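Local coordinates for protein Baccell_00875 (Bacteroides cellulosilyticus DSM 14838, PDB 5NO8) that probably acts as a polysaccharide lyase that removes L-rhamnose caps linked to glucuronic acid on complex arabinogalactan proteins, at residues A[338-349]-A[677-688]. Residues are numbered along the deposited sequence; the frame is centred on the assembly and turned at random.
Sequences TADLIRKRVDFI and ANDQDWALVYYL
Ile342 and Leu684 mark the nearest backbone approach of helices 338-349 and 682-688, their CA atoms 7.6 Å and the axes 11.9 Å apart, running roughly antiparallel at 137°. The interface illustrates how a buried charge can be matched side-on beside a mainly apolar patch. Arg345 reaches Asp681 with two nitrogens: NE meets OD1 at 2.8 Å, and NH2 takes the syn lone pair of OD2, also at 2.8 Å. Both bonds are nearly straight, and the guanidinium and carboxylate lie almost coplanar, 25° apart. With chi1 at 176°, CG stands anti to the backbone N and packs on Leu684 CD1; the bend at chi2 then swings CD and the guanidinium toward Asp681, while Ile349 CG1 lies over one guanidinium face. A leucine in place of Arg345 would probably leave the buried Asp681 carboxylate without its countercharge. Ile342 CG1 packs on Leu684 CD2, the two side chains pointing opposite ways, and Ile342 CD1 lies 3.9 Å from Tyr687 CD1. Thr338 CG2 touches the phenol end of this tyrosine, whose OH hydrogen-bonds a bound glycerol. Arg345 NH1 hydrogen-bonds Gly653 O and Gln353 OE1, so all three guanidinium nitrogens have partners. The contact ties helix 338-352, which follows sheet strand 326-335, to the chain's last helix, 682-692. Helix 396-409 packs against both, through Gln405 on Ile342 and Leu401 on Leu684, while strand 672-677 enters 677-688 at Ala677, backbone-bonded to Tyr369.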
# COMPACT_ATOMS: atom_id res chain seq x y z
N THR A 338 -15.72 -7.68 -14.32
CA THR A 338 -15.49 -6.40 -13.77
C THR A 338 -16.69 -5.51 -13.87
O THR A 338 -17.02 -4.84 -12.92
CB THR A 338 -14.28 -5.73 -14.44
OG1 THR A 338 -13.20 -6.66 -14.41
CG2 THR A 338 -13.88 -4.50 -13.70
N ALA A 339 -17.35 -5.50 -15.03
CA ALA A 339 -18.53 -4.66 -15.20
C ALA A 339 -19.61 -5.01 -14.16
O ALA A 339 -20.22 -4.12 -13.58
CB ALA A 339 -19.09 -4.80 -16.63
N ASP A 340 -19.86 -6.31 -13.97
CA ASP A 340 -20.87 -6.76 -13.01
C ASP A 340 -20.43 -6.45 -11.57
O ASP A 340 -21.28 -6.17 -10.72
CB ASP A 340 -21.14 -8.28 -13.09
CG ASP A 340 -21.90 -8.71 -14.35
OD1 ASP A 340 -22.43 -7.85 -15.09
OD2 ASP A 340 -21.96 -9.95 -14.60
N LEU A 341 -19.13 -6.55 -11.30
CA LEU A 341 -18.61 -6.22 -9.96
C LEU A 341 -18.98 -4.77 -9.60
O LEU A 341 -19.49 -4.52 -8.52
CB LEU A 341 -17.09 -6.43 -9.87
CG LEU A 341 -16.49 -6.40 -8.45
CD1 LEU A 341 -17.07 -7.52 -7.59
CD2 LEU A 341 -14.97 -6.55 -8.49
N ILE A 342 -18.74 -3.86 -10.53
CA ILE A 342 -19.00 -2.45 -10.32
C ILE A 342 -20.50 -2.18 -10.22
O ILE A 342 -20.93 -1.45 -9.36
CB ILE A 342 -18.34 -1.59 -11.40
CG1 ILE A 342 -16.81 -1.76 -11.34
CG2 ILE A 342 -18.75 -0.13 -11.26
CD1 ILE A 342 -16.08 -1.00 -12.43
N ARG A 343 -21.29 -2.82 -11.09
CA ARG A 343 -22.74 -2.70 -11.05
C ARG A 343 -23.28 -3.14 -9.71
O ARG A 343 -24.10 -2.44 -9.12
CB ARG A 343 -23.38 -3.56 -12.14
CG ARG A 343 -24.90 -3.44 -12.17
CD ARG A 343 -25.52 -4.62 -12.86
NE ARG A 343 -25.84 -5.63 -11.87
CZ ARG A 343 -25.48 -6.90 -11.92
NH1 ARG A 343 -24.75 -7.41 -12.93
NH2 ARG A 343 -25.87 -7.69 -10.93
N LYS A 344 -22.79 -4.27 -9.21
CA LYS A 344 -23.27 -4.78 -7.94
C LYS A 344 -22.90 -3.84 -6.80
O LYS A 344 -23.69 -3.64 -5.89
CB LYS A 344 -22.76 -6.18 -7.69
CG LYS A 344 -23.47 -7.21 -8.58
CD LYS A 344 -23.11 -8.63 -8.24
CE LYS A 344 -21.72 -9.01 -8.71
NZ LYS A 344 -21.59 -10.50 -8.62
N ARG A 345 -21.70 -3.28 -6.85
CA ARG A 345 -21.27 -2.36 -5.80
C ARG A 345 -22.14 -1.09 -5.77
O ARG A 345 -22.59 -0.65 -4.73
CB ARG A 345 -19.80 -1.95 -5.98
CG ARG A 345 -19.30 -0.92 -4.97
CD ARG A 345 -19.51 -1.43 -3.56
NE ARG A 345 -19.24 -0.43 -2.54
CZ ARG A 345 -19.78 -0.45 -1.34
NH1 ARG A 345 -20.60 -1.42 -0.93
NH2 ARG A 345 -19.49 0.55 -0.53
N VAL A 346 -22.35 -0.54 -6.95
CA VAL A 346 -23.18 0.65 -7.09
C VAL A 346 -24.58 0.40 -6.55
O VAL A 346 -25.10 1.22 -5.82
CB VAL A 346 -23.13 1.15 -8.54
CG1 VAL A 346 -24.25 2.11 -8.88
CG2 VAL A 346 -21.76 1.79 -8.80
N ASP A 347 -25.20 -0.72 -6.94
CA ASP A 347 -26.53 -1.08 -6.44
C ASP A 347 -26.55 -1.26 -4.93
O ASP A 347 -27.50 -0.87 -4.30
CB ASP A 347 -27.07 -2.33 -7.12
CG ASP A 347 -27.42 -2.10 -8.61
OD1 ASP A 347 -27.60 -0.93 -9.04
OD2 ASP A 347 -27.53 -3.10 -9.35
N PHE A 348 -25.49 -1.83 -4.36
CA PHE A 348 -25.38 -1.97 -2.91
C PHE A 348 -25.33 -0.62 -2.21
O PHE A 348 -25.99 -0.43 -1.18
CB PHE A 348 -24.17 -2.82 -2.52
CG PHE A 348 -24.23 -3.34 -1.12
CD1 PHE A 348 -23.81 -2.54 -0.05
CD2 PHE A 348 -24.65 -4.63 -0.85
CE1 PHE A 348 -23.88 -3.00 1.25
CE2 PHE A 348 -24.71 -5.10 0.47
CZ PHE A 348 -24.34 -4.28 1.52
N ILE A 349 -24.53 0.30 -2.75
CA ILE A 349 -24.41 1.64 -2.18
C ILE A 349 -25.79 2.30 -2.14
O ILE A 349 -26.24 2.78 -1.08
CB ILE A 349 -23.42 2.52 -2.94
CG1 ILE A 349 -21.99 2.01 -2.73
CG2 ILE A 349 -23.53 3.98 -2.48
CD1 ILE A 349 -20.98 2.54 -3.70
N ALA A 677 -17.40 -1.05 5.22
CA ALA A 677 -17.29 -0.25 3.99
C ALA A 677 -17.35 1.21 4.45
O ALA A 677 -18.33 1.65 5.06
CB ALA A 677 -18.42 -0.55 3.04
N ASN A 678 -16.27 1.93 4.20
CA ASN A 678 -16.15 3.29 4.61
C ASN A 678 -15.88 4.15 3.39
O ASN A 678 -16.84 4.63 2.76
CB ASN A 678 -15.09 3.37 5.75
CG ASN A 678 -15.01 4.74 6.36
OD1 ASN A 678 -15.26 5.71 5.68
ND2 ASN A 678 -14.65 4.83 7.67
N ASP A 679 -14.62 4.32 3.00
CA ASP A 679 -14.21 5.29 2.01
C ASP A 679 -13.61 4.71 0.70
O ASP A 679 -13.21 5.45 -0.19
CB ASP A 679 -13.24 6.33 2.65
CG ASP A 679 -12.13 5.72 3.52
OD1 ASP A 679 -12.22 4.55 4.01
OD2 ASP A 679 -11.11 6.45 3.71
N GLN A 680 -13.56 3.39 0.60
CA GLN A 680 -12.88 2.68 -0.49
C GLN A 680 -13.48 2.87 -1.87
O GLN A 680 -12.83 2.51 -2.84
CB GLN A 680 -12.76 1.16 -0.21
CG GLN A 680 -14.08 0.38 -0.30
CD GLN A 680 -15.12 0.87 0.67
OE1 GLN A 680 -16.31 1.17 0.31
NE2 GLN A 680 -14.72 0.94 1.91
N ASP A 681 -14.68 3.43 -1.97
CA ASP A 681 -15.30 3.56 -3.29
C ASP A 681 -14.56 4.53 -4.21
O ASP A 681 -14.68 4.44 -5.43
CB ASP A 681 -16.78 3.85 -3.15
CG ASP A 681 -17.50 2.68 -2.51
OD1 ASP A 681 -17.32 1.54 -3.00
OD2 ASP A 681 -18.18 2.85 -1.49
N TRP A 682 -13.71 5.39 -3.65
CA TRP A 682 -12.73 6.10 -4.47
C TRP A 682 -11.88 5.21 -5.39
O TRP A 682 -11.45 5.65 -6.45
CB TRP A 682 -11.78 6.97 -3.60
CG TRP A 682 -12.44 8.14 -2.98
CD1 TRP A 682 -12.78 8.29 -1.68
CD2 TRP A 682 -12.87 9.34 -3.65
NE1 TRP A 682 -13.38 9.52 -1.48
CE2 TRP A 682 -13.46 10.17 -2.68
CE3 TRP A 682 -12.83 9.77 -4.98
CZ2 TRP A 682 -14.02 11.43 -2.99
CZ3 TRP A 682 -13.39 11.03 -5.30
CH2 TRP A 682 -13.95 11.85 -4.29
N ALA A 683 -11.60 3.97 -4.99
CA ALA A 683 -10.85 3.11 -5.88
C ALA A 683 -11.58 2.91 -7.21
O ALA A 683 -10.93 2.84 -8.25
CB ALA A 683 -10.51 1.78 -5.22
N LEU A 684 -12.90 2.83 -7.17
CA LEU A 684 -13.68 2.66 -8.40
C LEU A 684 -13.84 3.98 -9.15
O LEU A 684 -13.87 4.01 -10.37
CB LEU A 684 -15.02 2.01 -8.11
CG LEU A 684 -14.96 0.56 -7.62
CD1 LEU A 684 -16.38 0.07 -7.36
CD2 LEU A 684 -14.21 -0.34 -8.59
N VAL A 685 -13.88 5.09 -8.42
CA VAL A 685 -13.79 6.40 -9.06
C VAL A 685 -12.55 6.50 -9.94
O VAL A 685 -12.61 6.94 -11.09
CB VAL A 685 -13.81 7.55 -8.02
CG1 VAL A 685 -13.51 8.91 -8.67
CG2 VAL A 685 -15.12 7.59 -7.25
N TYR A 686 -11.41 6.06 -9.41
CA TYR A 686 -10.19 6.11 -10.17
C TYR A 686 -10.06 5.00 -11.20
O TYR A 686 -9.42 5.19 -12.26
CB TYR A 686 -8.99 6.21 -9.22
CG TYR A 686 -8.89 7.61 -8.66
CD1 TYR A 686 -8.56 8.68 -9.49
CD2 TYR A 686 -9.22 7.88 -7.36
CE1 TYR A 686 -8.48 9.97 -9.00
CE2 TYR A 686 -9.15 9.17 -6.85
CZ TYR A 686 -8.77 10.21 -7.67
OH TYR A 686 -8.69 11.47 -7.17
N TYR A 687 -10.69 3.85 -10.94
CA TYR A 687 -10.77 2.79 -11.92
C TYR A 687 -11.46 3.32 -13.20
O TYR A 687 -10.98 3.09 -14.30
CB TYR A 687 -11.55 1.60 -11.38
CG TYR A 687 -11.62 0.47 -12.35
CD1 TYR A 687 -12.58 0.44 -13.34
CD2 TYR A 687 -10.67 -0.56 -12.31
CE1 TYR A 687 -12.62 -0.60 -14.27
CE2 TYR A 687 -10.71 -1.57 -13.23
CZ TYR A 687 -11.69 -1.59 -14.20
OH TYR A 687 -11.68 -2.62 -15.13
N LEU A 688 -12.55 4.04 -13.00
CA LEU A 688 -13.31 4.60 -14.13
C LEU A 688 -12.63 5.78 -14.79
O LEU A 688 -12.79 5.96 -16.00
CB LEU A 688 -14.73 4.95 -13.70
CG LEU A 688 -15.55 3.71 -13.31
CD1 LEU A 688 -16.85 4.08 -12.71
CD2 LEU A 688 -15.77 2.76 -14.49